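Local coordinates for muscarinic toxin-like protein 3 homolog (Ophiophagus hannah, PDB 3HH7) that acts as a homodimeric three-finger neurotoxin of king cobra venom that probably blocks nicotinic acetylcholine receptors at the postsynaptic membrane, at residues E15-K26 with E38-P46; T1-E12 with C57-Q65. All coordinates share one frame; numbering follows the deposited sequence.

Contact 1: E15-K26 with E38-P46; sequences EICPDSGYFCYK and ERGCTFTCP
Y25 turns its CG between its own N and C (chi1 75°), and E38 sets its CG anti to its N (chi1 -171°). The ring is thereby laid back across the neighbouring strand, and the carboxylate reaches its rim. Y25 OH donates to E38 OE2 at 2.6 Å, on the anti side of the carboxylate. The two strands are the base of the central hairpin of a three-finger toxin fold. F23 with T42 and Y25 with G40 form antiparallel hydrogen-bonded pairs, four backbone bonds in all. The Y25 ring lies with one face over the peptide between R39 and G40. G40 has no side chain, and E15 OE2 comes to 3.5 Å from its CA. P46 CG packs against Y25 CD1 at 3.7 Å. T42 CG2 sits between two rings, 3.6 Å from both Y25 CD2 and F23 CE2. The F23 ring covers T42 O with one face and has C45 N at its edge; L48 of the second subunit also packs on it. At the end away from the fingertip, the Y22 ring is sandwiched. P18 CD lies over one face and F43 CB over the other, and the F43 ring turns its edge to Y22 in an offset edge-to-face pair, planes perpendicular. On the sheet face opposite F23, Y25 and T42, K26 and R39 run side by side. Both are held by the C-terminal carboxylate of Q65, and R39 also by H6 O. The C17–C41 disulfide fastens the loop after strand 14-16 to the hairpin. Beside it the extended E15 chain takes a nearly straight bond from C41 N to OE2 (2.8 Å, 171°), and water 1 links that same OE2 to C41 O.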
loop_
_atom_site.group_PDB
_atom_site.type_symbol
_atom_site.label_atom_id
_atom_site.label_comp_id
_atom_site.label_asym_id
_atom_site.label_seq_id
_atom_site.Cartn_x
_atom_site.Cartn_y
_atom_site.Cartn_z
ATOM N N GLU A 15 -7.039 12.846 -11.557
ATOM C CA GLU A 15 -6.394 14.127 -11.391
ATOM C C GLU A 15 -4.942 13.983 -11.782
ATOM O O GLU A 15 -4.352 12.899 -11.660
ATOM C CB GLU A 15 -6.514 14.631 -9.957
ATOM C CG GLU A 15 -5.796 13.780 -8.939
ATOM C CD GLU A 15 -5.988 14.263 -7.509
ATOM O OE1 GLU A 15 -6.522 15.377 -7.310
ATOM O OE2 GLU A 15 -5.605 13.512 -6.589
ATOM N N ILE A 16 -4.375 15.080 -12.269
ATOM C CA ILE A 16 -2.970 15.131 -12.592
ATOM C C ILE A 16 -2.255 15.701 -11.371
ATOM O O ILE A 16 -2.594 16.778 -10.887
ATOM C CB ILE A 16 -2.716 16.000 -13.855
ATOM C CG1 ILE A 16 -3.515 15.430 -15.045
ATOM C CG2 ILE A 16 -1.213 16.116 -14.112
ATOM C CD1 ILE A 16 -3.430 16.229 -16.364
ATOM N N CYS A 17 -1.266 14.972 -10.863
ATOM C CA CYS A 17 -0.559 15.399 -9.654
ATOM C C CYS A 17 0.311 16.637 -9.919
ATOM O O CYS A 17 0.789 16.812 -11.042
ATOM C CB CYS A 17 0.279 14.261 -9.091
ATOM S SG CYS A 17 -0.615 12.685 -8.868
ATOM N N PRO A 18 0.484 17.504 -8.896
ATOM C CA PRO A 18 1.194 18.791 -9.039
ATOM C C PRO A 18 2.695 18.733 -9.334
ATOM O O PRO A 18 3.178 19.454 -10.219
ATOM C CB PRO A 18 0.973 19.470 -7.673
ATOM C CG PRO A 18 -0.189 18.777 -7.068
ATOM C CD PRO A 18 -0.051 17.352 -7.530
ATOM N N ASP A 19 3.427 17.912 -8.588
ATOM C CA ASP A 19 4.890 17.972 -8.570
ATOM C C ASP A 19 5.461 16.576 -8.802
ATOM O O ASP A 19 4.730 15.586 -8.742
ATOM C CB ASP A 19 5.366 18.526 -7.219
ATOM C CG ASP A 19 6.563 19.449 -7.339
ATOM O OD1 ASP A 19 6.536 20.373 -8.188
ATOM O OD2 ASP A 19 7.524 19.269 -6.555
ATOM N N SER A 20 6.767 16.500 -9.034
ATOM C CA SER A 20 7.416 15.246 -9.417
ATOM C C SER A 20 7.486 14.225 -8.282
ATOM O O SER A 20 7.526 13.011 -8.523
ATOM C CB SER A 20 8.804 15.497 -10.032
ATOM O OG SER A 20 9.372 16.727 -9.600
ATOM N N GLY A 21 7.480 14.723 -7.048
ATOM C CA GLY A 21 7.518 13.868 -5.869
ATOM C C GLY A 21 6.145 13.341 -5.507
ATOM O O GLY A 21 5.848 13.150 -4.323
ATOM N N TYR A 22 5.318 13.100 -6.527
ATOM C CA TYR A 22 3.961 12.592 -6.330
ATOM C C TYR A 22 3.717 11.232 -6.928
ATOM O O TYR A 22 4.172 10.904 -8.024
ATOM C CB TYR A 22 2.926 13.555 -6.908
ATOM C CG TYR A 22 2.645 14.734 -6.030
ATOM C CD1 TYR A 22 1.527 14.759 -5.199
ATOM C CD2 TYR A 22 3.503 15.830 -6.019
ATOM C CE1 TYR A 22 1.266 15.843 -4.385
ATOM C CE2 TYR A 22 3.251 16.922 -5.207
ATOM C CZ TYR A 22 2.136 16.926 -4.397
ATOM O OH TYR A 22 1.895 18.011 -3.599
ATOM N N PHE A 23 2.944 10.451 -6.191
ATOM C CA PHE A 23 2.491 9.146 -6.639
ATOM C C PHE A 23 1.020 9.005 -6.269
ATOM O O PHE A 23 0.399 9.965 -5.791
ATOM C CB PHE A 23 3.356 8.041 -6.027
ATOM C CG PHE A 23 3.621 8.207 -4.542
ATOM C CD1 PHE A 23 4.721 8.942 -4.092
ATOM C CD2 PHE A 23 2.805 7.586 -3.601
ATOM C CE1 PHE A 23 4.990 9.066 -2.739
ATOM C CE2 PHE A 23 3.070 7.718 -2.240
ATOM C CZ PHE A 23 4.165 8.460 -1.809
ATOM N N CYS A 24 0.460 7.831 -6.521
ATOM C CA CYS A 24 -0.962 7.593 -6.258
ATOM C C CYS A 24 -1.171 6.766 -5.005
ATOM O O CYS A 24 -0.308 5.956 -4.610
ATOM C CB CYS A 24 -1.599 6.841 -7.426
ATOM S SG CYS A 24 -1.320 7.586 -9.043
ATOM N N TYR A 25 -2.340 6.930 -4.396
ATOM C CA TYR A 25 -2.732 6.021 -3.326
ATOM C C TYR A 25 -4.189 5.596 -3.430
ATOM O O TYR A 25 -5.035 6.278 -4.042
ATOM C CB TYR A 25 -2.472 6.627 -1.942
ATOM C CG TYR A 25 -3.467 7.702 -1.556
ATOM C CD1 TYR A 25 -4.553 7.400 -0.740
ATOM C CD2 TYR A 25 -3.323 9.007 -2.023
ATOM C CE1 TYR A 25 -5.479 8.382 -0.388
ATOM C CE2 TYR A 25 -4.232 10.001 -1.691
ATOM C CZ TYR A 25 -5.307 9.688 -0.876
ATOM O OH TYR A 25 -6.202 10.696 -0.567
ATOM N N LYS A 26 -4.454 4.469 -2.795
ATOM C CA LYS A 26 -5.794 3.964 -2.559
ATOM C C LYS A 26 -5.833 3.491 -1.107
ATOM O O LYS A 26 -4.998 2.705 -0.683
ATOM C CB LYS A 26 -6.126 2.811 -3.512
ATOM C CG LYS A 26 -7.533 2.293 -3.399
ATOM C CD LYS A 26 -7.733 1.157 -4.367
ATOM C CE LYS A 26 -9.189 0.794 -4.477
ATOM N NZ LYS A 26 -9.323 -0.464 -5.295
ATOM N N GLU A 38 -10.742 5.933 -0.328
ATOM C CA GLU A 38 -10.227 7.211 -0.802
ATOM C C GLU A 38 -9.100 6.958 -1.796
ATOM O O GLU A 38 -8.280 6.047 -1.598
ATOM C CB GLU A 38 -9.706 8.019 0.375
ATOM C CG GLU A 38 -9.332 9.460 0.075
ATOM C CD GLU A 38 -8.902 10.189 1.332
ATOM O OE1 GLU A 38 -9.776 10.475 2.178
ATOM O OE2 GLU A 38 -7.693 10.456 1.495
ATOM N N ARG A 39 -9.061 7.750 -2.870
ATOM C CA ARG A 39 -8.016 7.639 -3.878
ATOM C C ARG A 39 -7.486 9.017 -4.229
ATOM O O ARG A 39 -8.225 10.003 -4.217
ATOM C CB ARG A 39 -8.588 7.043 -5.158
ATOM C CG ARG A 39 -9.159 5.651 -5.016
ATOM C CD ARG A 39 -9.681 5.222 -6.367
ATOM N NE ARG A 39 -10.269 3.881 -6.390
ATOM C CZ ARG A 39 -11.518 3.583 -6.033
ATOM N NH1 ARG A 39 -12.344 4.521 -5.554
ATOM N NH2 ARG A 39 -11.936 2.331 -6.127
ATOM N N GLY A 40 -6.215 9.095 -4.593
ATOM C CA GLY A 40 -5.699 10.340 -5.115
ATOM C C GLY A 40 -4.191 10.441 -5.269
ATOM O O GLY A 40 -3.466 9.458 -5.149
ATOM N N CYS A 41 -3.743 11.647 -5.592
ATOM C CA CYS A 41 -2.330 12.011 -5.586
ATOM C C CYS A 41 -1.842 12.245 -4.176
ATOM O O CYS A 41 -2.579 12.755 -3.320
ATOM C CB CYS A 41 -2.125 13.310 -6.368
ATOM S SG CYS A 41 -2.431 13.191 -8.105
ATOM N N THR A 42 -0.581 11.898 -3.940
ATOM C CA THR A 42 0.054 12.179 -2.653
ATOM C C THR A 42 1.569 12.192 -2.787
ATOM O O THR A 42 2.114 11.601 -3.721
ATOM C CB THR A 42 -0.369 11.150 -1.576
ATOM O OG1 THR A 42 0.118 11.555 -0.284
ATOM C CG2 THR A 42 0.151 9.737 -1.927
ATOM N N PHE A 43 2.238 12.873 -1.858
ATOM C CA PHE A 43 3.698 12.818 -1.775
ATOM C C PHE A 43 4.191 11.939 -0.614
ATOM O O PHE A 43 5.404 11.710 -0.442
ATOM C CB PHE A 43 4.311 14.238 -1.712
ATOM C CG PHE A 43 3.839 15.077 -0.549
ATOM C CD1 PHE A 43 4.340 14.866 0.734
ATOM C CD2 PHE A 43 2.932 16.119 -0.751
ATOM C CE1 PHE A 43 3.918 15.656 1.805
ATOM C CE2 PHE A 43 2.505 16.922 0.317
ATOM C CZ PHE A 43 2.997 16.685 1.592
ATOM N N THR A 44 3.242 11.444 0.175
ATOM C CA THR A 44 3.528 10.530 1.283
ATOM C C THR A 44 2.490 9.399 1.320
ATOM O O THR A 44 1.286 9.634 1.138
ATOM C CB THR A 44 3.604 11.281 2.645
ATOM O OG1 THR A 44 3.869 10.355 3.706
ATOM C CG2 THR A 44 2.323 12.015 2.941
ATOM N N CYS A 45 2.959 8.179 1.562
ATOM C CA CYS A 45 2.057 7.036 1.606
ATOM C C CYS A 45 1.282 7.062 2.922
ATOM O O CYS A 45 1.906 7.105 3.975
ATOM C CB CYS A 45 2.854 5.739 1.462
ATOM S SG CYS A 45 1.809 4.306 1.215
ATOM N N PRO A 46 -0.066 7.061 2.874
ATOM C CA PRO A 46 -0.842 7.184 4.121
ATOM C C PRO A 46 -0.557 6.067 5.122
ATOM O O PRO A 46 -0.313 4.940 4.732
ATOM C CB PRO A 46 -2.312 7.122 3.649
ATOM C CG PRO A 46 -2.275 7.466 2.220
ATOM C CD PRO A 46 -0.943 6.994 1.688
HETATM O O HOH W 1 -5.343 13.905 -4.156
#

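Contact 2: T1-E12 with C57-Q65; sequences TKCYNHQSTTPE and CCRRDKCNQ
Y4 and N64 meet through a pair of hydrogen bonds. Y4 N donates in plane to a lone pair of N64 OD1 (2.9 Å). N64 ND2 returns a bond to Y4 O, also 2.9 Å, with the acceptor near the amide plane. N64 ND2 has a second acceptor in Y25 O, so both ends of the amide are used and its rotation is fixed. One step back, K62 N donates to K2 O at 2.9 Å. K2 N gives its hydrogen to D61 OD1 (3.0 Å), which it meets from well above the carboxylate plane. Water 2 bridges D61 OD2 and the terminal T1 N; water 3 bridges R59 O and T1 OG1. The K62 chain crosses Y4 at about a right angle, and its bend at the last torsion (chi4 -76°) brings NZ to 3.2 Å from Y4 CE1. The Q65 side chain runs alongside Y4 with CG over a ring face, and its NE2 donates to E12 OE2 at 2.7 Å. The C58–C63 disulfide closes the C-terminal loop, as in other three-finger toxins. The contact lies in the globular head of the fold, where strand 2-4 is flanked by strand 14-16 and Y4 and N64 both touch R39 of strand 34-42.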
loop_
_atom_site.group_PDB
_atom_site.type_symbol
_atom_site.label_atom_id
_atom_site.label_comp_id
_atom_site.label_asym_id
_atom_site.label_seq_id
_atom_site.Cartn_x
_atom_site.Cartn_y
_atom_site.Cartn_z
ATOM N N THR A 1 2.405 12.310 -13.477
ATOM C CA THR A 1 1.580 11.312 -12.724
ATOM C C THR A 1 0.095 11.655 -12.794
ATOM O O THR A 1 -0.304 12.767 -12.472
ATOM C CB THR A 1 2.017 11.243 -11.246
ATOM O OG1 THR A 1 3.439 11.107 -11.178
ATOM C CG2 THR A 1 1.377 10.062 -10.553
ATOM N N LYS A 2 -0.707 10.685 -13.222
ATOM C CA LYS A 2 -2.168 10.781 -13.239
ATOM C C LYS A 2 -2.733 9.654 -12.378
ATOM O O LYS A 2 -2.426 8.470 -12.588
ATOM C CB LYS A 2 -2.702 10.680 -14.680
ATOM C CG LYS A 2 -4.212 10.496 -14.814
ATOM C CD LYS A 2 -4.673 10.692 -16.261
ATOM C CE LYS A 2 -3.981 9.734 -17.208
ATOM N NZ LYS A 2 -4.529 9.838 -18.600
ATOM N N CYS A 3 -3.546 10.032 -11.393
ATOM C CA CYS A 3 -4.092 9.079 -10.439
ATOM C C CYS A 3 -5.601 9.135 -10.459
ATOM O O CYS A 3 -6.183 10.201 -10.660
ATOM C CB CYS A 3 -3.648 9.465 -9.029
ATOM S SG CYS A 3 -1.886 9.510 -8.775
ATOM N N TYR A 4 -6.242 8.002 -10.182
ATOM C CA TYR A 4 -7.658 8.042 -9.841
ATOM C C TYR A 4 -7.848 8.850 -8.563
ATOM O O TYR A 4 -6.990 8.823 -7.674
ATOM C CB TYR A 4 -8.214 6.641 -9.633
ATOM C CG TYR A 4 -8.323 5.848 -10.907
ATOM C CD1 TYR A 4 -9.325 6.125 -11.832
ATOM C CD2 TYR A 4 -7.427 4.823 -11.186
ATOM C CE1 TYR A 4 -9.434 5.388 -13.009
ATOM C CE2 TYR A 4 -7.520 4.097 -12.359
ATOM C CZ TYR A 4 -8.526 4.386 -13.264
ATOM O OH TYR A 4 -8.613 3.643 -14.421
ATOM N N ASN A 5 -8.964 9.571 -8.470
ATOM C CA ASN A 5 -9.261 10.297 -7.235
ATOM C C ASN A 5 -10.695 10.185 -6.755
ATOM O O ASN A 5 -11.097 10.890 -5.822
ATOM C CB ASN A 5 -8.807 11.765 -7.327
ATOM C CG ASN A 5 -9.625 12.575 -8.309
ATOM O OD1 ASN A 5 -10.256 12.022 -9.206
ATOM N ND2 ASN A 5 -9.607 13.899 -8.154
ATOM N N HIS A 6 -11.453 9.282 -7.372
ATOM C CA HIS A 6 -12.843 9.073 -6.973
ATOM C C HIS A 6 -12.950 8.305 -5.659
ATOM O O HIS A 6 -12.125 7.436 -5.350
ATOM C CB HIS A 6 -13.649 8.384 -8.083
ATOM C CG HIS A 6 -13.142 7.033 -8.460
ATOM N ND1 HIS A 6 -11.913 6.844 -9.059
ATOM C CD2 HIS A 6 -13.709 5.806 -8.364
ATOM C CE1 HIS A 6 -11.734 5.555 -9.284
ATOM N NE2 HIS A 6 -12.809 4.904 -8.880
ATOM N N GLN A 7 -13.966 8.661 -4.879
ATOM C CA GLN A 7 -14.249 8.001 -3.614
ATOM C C GLN A 7 -15.095 6.752 -3.781
ATOM O O GLN A 7 -16.091 6.754 -4.504
ATOM C CB GLN A 7 -15.115 8.900 -2.717
ATOM C CG GLN A 7 -14.498 10.220 -2.325
ATOM C CD GLN A 7 -15.562 11.244 -2.016
ATOM O OE1 GLN A 7 -16.279 11.691 -2.910
ATOM N NE2 GLN A 7 -15.684 11.614 -0.751
ATOM N N SER A 8 -14.728 5.713 -3.039
ATOM C CA SER A 8 -15.536 4.506 -2.921
ATOM C C SER A 8 -16.046 4.013 -4.265
ATOM O O SER A 8 -15.261 3.690 -5.156
ATOM C CB SER A 8 -16.712 4.742 -1.971
ATOM O OG SER A 8 -16.261 5.199 -0.707
ATOM N N THR A 9 -17.367 3.948 -4.409
ATOM C CA THR A 9 -17.952 3.399 -5.646
ATOM C C THR A 9 -18.506 4.450 -6.623
ATOM O O THR A 9 -19.242 4.121 -7.555
ATOM C CB THR A 9 -19.070 2.362 -5.347
ATOM O OG1 THR A 9 -20.133 3.003 -4.629
ATOM C CG2 THR A 9 -18.518 1.192 -4.533
ATOM N N THR A 10 -18.136 5.708 -6.422
ATOM C CA THR A 10 -18.578 6.800 -7.302
ATOM C C THR A 10 -17.948 6.618 -8.689
ATOM O O THR A 10 -17.013 5.827 -8.835
ATOM C CB THR A 10 -18.210 8.171 -6.704
ATOM O OG1 THR A 10 -16.786 8.320 -6.667
ATOM C CG2 THR A 10 -18.762 8.304 -5.284
ATOM N N PRO A 11 -18.481 7.306 -9.718
ATOM C CA PRO A 11 -17.888 7.179 -11.059
ATOM C C PRO A 11 -16.406 7.552 -11.089
ATOM O O PRO A 11 -16.006 8.511 -10.437
ATOM C CB PRO A 11 -18.693 8.182 -11.888
ATOM C CG PRO A 11 -20.001 8.269 -11.196
ATOM C CD PRO A 11 -19.673 8.177 -9.731
ATOM N N GLU A 12 -15.603 6.796 -11.835
ATOM C CA GLU A 12 -14.168 7.070 -11.942
ATOM C C GLU A 12 -13.873 8.512 -12.327
ATOM O O GLU A 12 -14.486 9.057 -13.258
ATOM C CB GLU A 12 -13.536 6.187 -13.011
ATOM C CG GLU A 12 -13.278 4.744 -12.661
ATOM C CD GLU A 12 -12.469 4.068 -13.771
ATOM O OE1 GLU A 12 -12.314 4.683 -14.846
ATOM O OE2 GLU A 12 -11.981 2.943 -13.566
ATOM N N CYS A 57 0.073 2.252 -2.311
ATOM C CA CYS A 57 0.758 3.412 -2.872
ATOM C C CYS A 57 1.557 2.941 -4.066
ATOM O O CYS A 57 2.294 1.978 -3.960
ATOM C CB CYS A 57 1.683 4.077 -1.837
ATOM S SG CYS A 57 0.746 4.746 -0.455
ATOM N N CYS A 58 1.393 3.618 -5.197
ATOM C CA CYS A 58 1.942 3.139 -6.451
ATOM C C CYS A 58 2.244 4.312 -7.375
ATOM O O CYS A 58 1.665 5.399 -7.233
ATOM C CB CYS A 58 0.968 2.139 -7.079
ATOM S SG CYS A 58 -0.674 2.816 -7.414
ATOM N N ARG A 59 3.167 4.090 -8.316
ATOM C CA ARG A 59 3.671 5.176 -9.165
ATOM C C ARG A 59 3.090 5.275 -10.582
ATOM O O ARG A 59 3.056 6.365 -11.145
ATOM C CB ARG A 59 5.200 5.113 -9.263
ATOM C CG ARG A 59 5.892 5.390 -7.966
ATOM C CD ARG A 59 7.328 5.770 -8.204
ATOM N NE ARG A 59 7.979 6.018 -6.928
ATOM C CZ ARG A 59 7.961 7.184 -6.290
ATOM N NH1 ARG A 59 7.332 8.230 -6.809
ATOM N NH2 ARG A 59 8.577 7.299 -5.117
ATOM N N ARG A 60 2.651 4.164 -11.157
ATOM C CA ARG A 60 2.254 4.201 -12.572
ATOM C C ARG A 60 0.915 4.929 -12.746
ATOM O O ARG A 60 0.069 4.907 -11.851
ATOM C CB ARG A 60 2.199 2.788 -13.146
ATOM C CG ARG A 60 3.534 2.036 -13.049
ATOM C CD ARG A 60 4.631 2.620 -13.950
ATOM N NE ARG A 60 4.245 2.553 -15.357
ATOM C CZ ARG A 60 4.383 1.464 -16.112
ATOM N NH1 ARG A 60 4.900 0.350 -15.603
ATOM N NH2 ARG A 60 3.972 1.483 -17.375
ATOM N N ASP A 61 0.727 5.595 -13.884
ATOM C CA ASP A 61 -0.540 6.257 -14.154
ATOM C C ASP A 61 -1.703 5.286 -14.026
ATOM O O ASP A 61 -1.642 4.171 -14.543
ATOM C CB ASP A 61 -0.539 6.868 -15.554
ATOM C CG ASP A 61 0.148 8.217 -15.601
ATOM O OD1 ASP A 61 0.834 8.590 -14.624
ATOM O OD2 ASP A 61 0.007 8.885 -16.637
ATOM N N LYS A 62 -2.748 5.714 -13.307
ATOM C CA LYS A 62 -3.952 4.904 -13.108
ATOM C C LYS A 62 -3.683 3.590 -12.383
ATOM O O LYS A 62 -4.410 2.620 -12.539
ATOM C CB LYS A 62 -4.682 4.669 -14.443
ATOM C CG LYS A 62 -5.322 5.934 -14.976
ATOM C CD LYS A 62 -6.119 5.644 -16.241
ATOM C CE LYS A 62 -7.057 6.799 -16.552
ATOM N NZ LYS A 62 -8.246 6.789 -15.662
ATOM N N CYS A 63 -2.635 3.562 -11.565
ATOM C CA CYS A 63 -2.275 2.331 -10.866
ATOM C C CYS A 63 -3.180 2.034 -9.659
ATOM O O CYS A 63 -3.198 0.904 -9.132
ATOM C CB CYS A 63 -0.806 2.376 -10.425
ATOM S SG CYS A 63 -0.401 3.698 -9.234
ATOM N N ASN A 64 -3.902 3.063 -9.211
ATOM C CA ASN A 64 -4.669 3.003 -7.957
ATOM C C ASN A 64 -6.189 2.835 -8.131
ATOM O O ASN A 64 -6.971 3.377 -7.349
ATOM C CB ASN A 64 -4.386 4.265 -7.123
ATOM C CG ASN A 64 -4.932 5.534 -7.771
ATOM O OD1 ASN A 64 -5.007 5.642 -9.003
ATOM N ND2 ASN A 64 -5.316 6.508 -6.940
ATOM N N GLN A 65 -6.605 2.072 -9.145
ATOM C CA GLN A 65 -8.030 1.788 -9.338
ATOM C C GLN A 65 -8.586 1.035 -8.145
ATOM O O GLN A 65 -9.672 1.406 -7.687
ATOM C CB GLN A 65 -8.279 0.998 -10.617
ATOM C CG GLN A 65 -9.743 1.007 -11.004
ATOM C CD GLN A 65 -10.023 0.100 -12.163
ATOM O OE1 GLN A 65 -9.854 -1.111 -12.069
ATOM N NE2 GLN A 65 -10.452 0.683 -13.272
ATOM O OXT GLN A 65 -7.957 0.075 -7.673
HETATM O O HOH W 2 1.469 11.309 -16.254
HETATM O O HOH W 3 4.370 8.490 -9.694
#

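Overall arrangement
From the N terminus, strand 2-4 opens the chain and pairs with strand 14-16 in the first finger. Contact 1 then closes the loop of the central finger, between strands 23-31 and 34-42, and also ties the first finger to it. Strand 52-58 follows and joins the same sheet beside strand 23-31. Contact 2 closes the longer loop by bringing the C-terminal tail back to the first residues, and contact 1 is nested inside it. The centres lie about 9 Å apart. Disulfides C3–C24 and C45–C57 tie the two contacts together, with C17 packed against C3. Both contacts reach the second subunit, and C57 and C58 pair with one of its strands, so the sheet continues through the dimer.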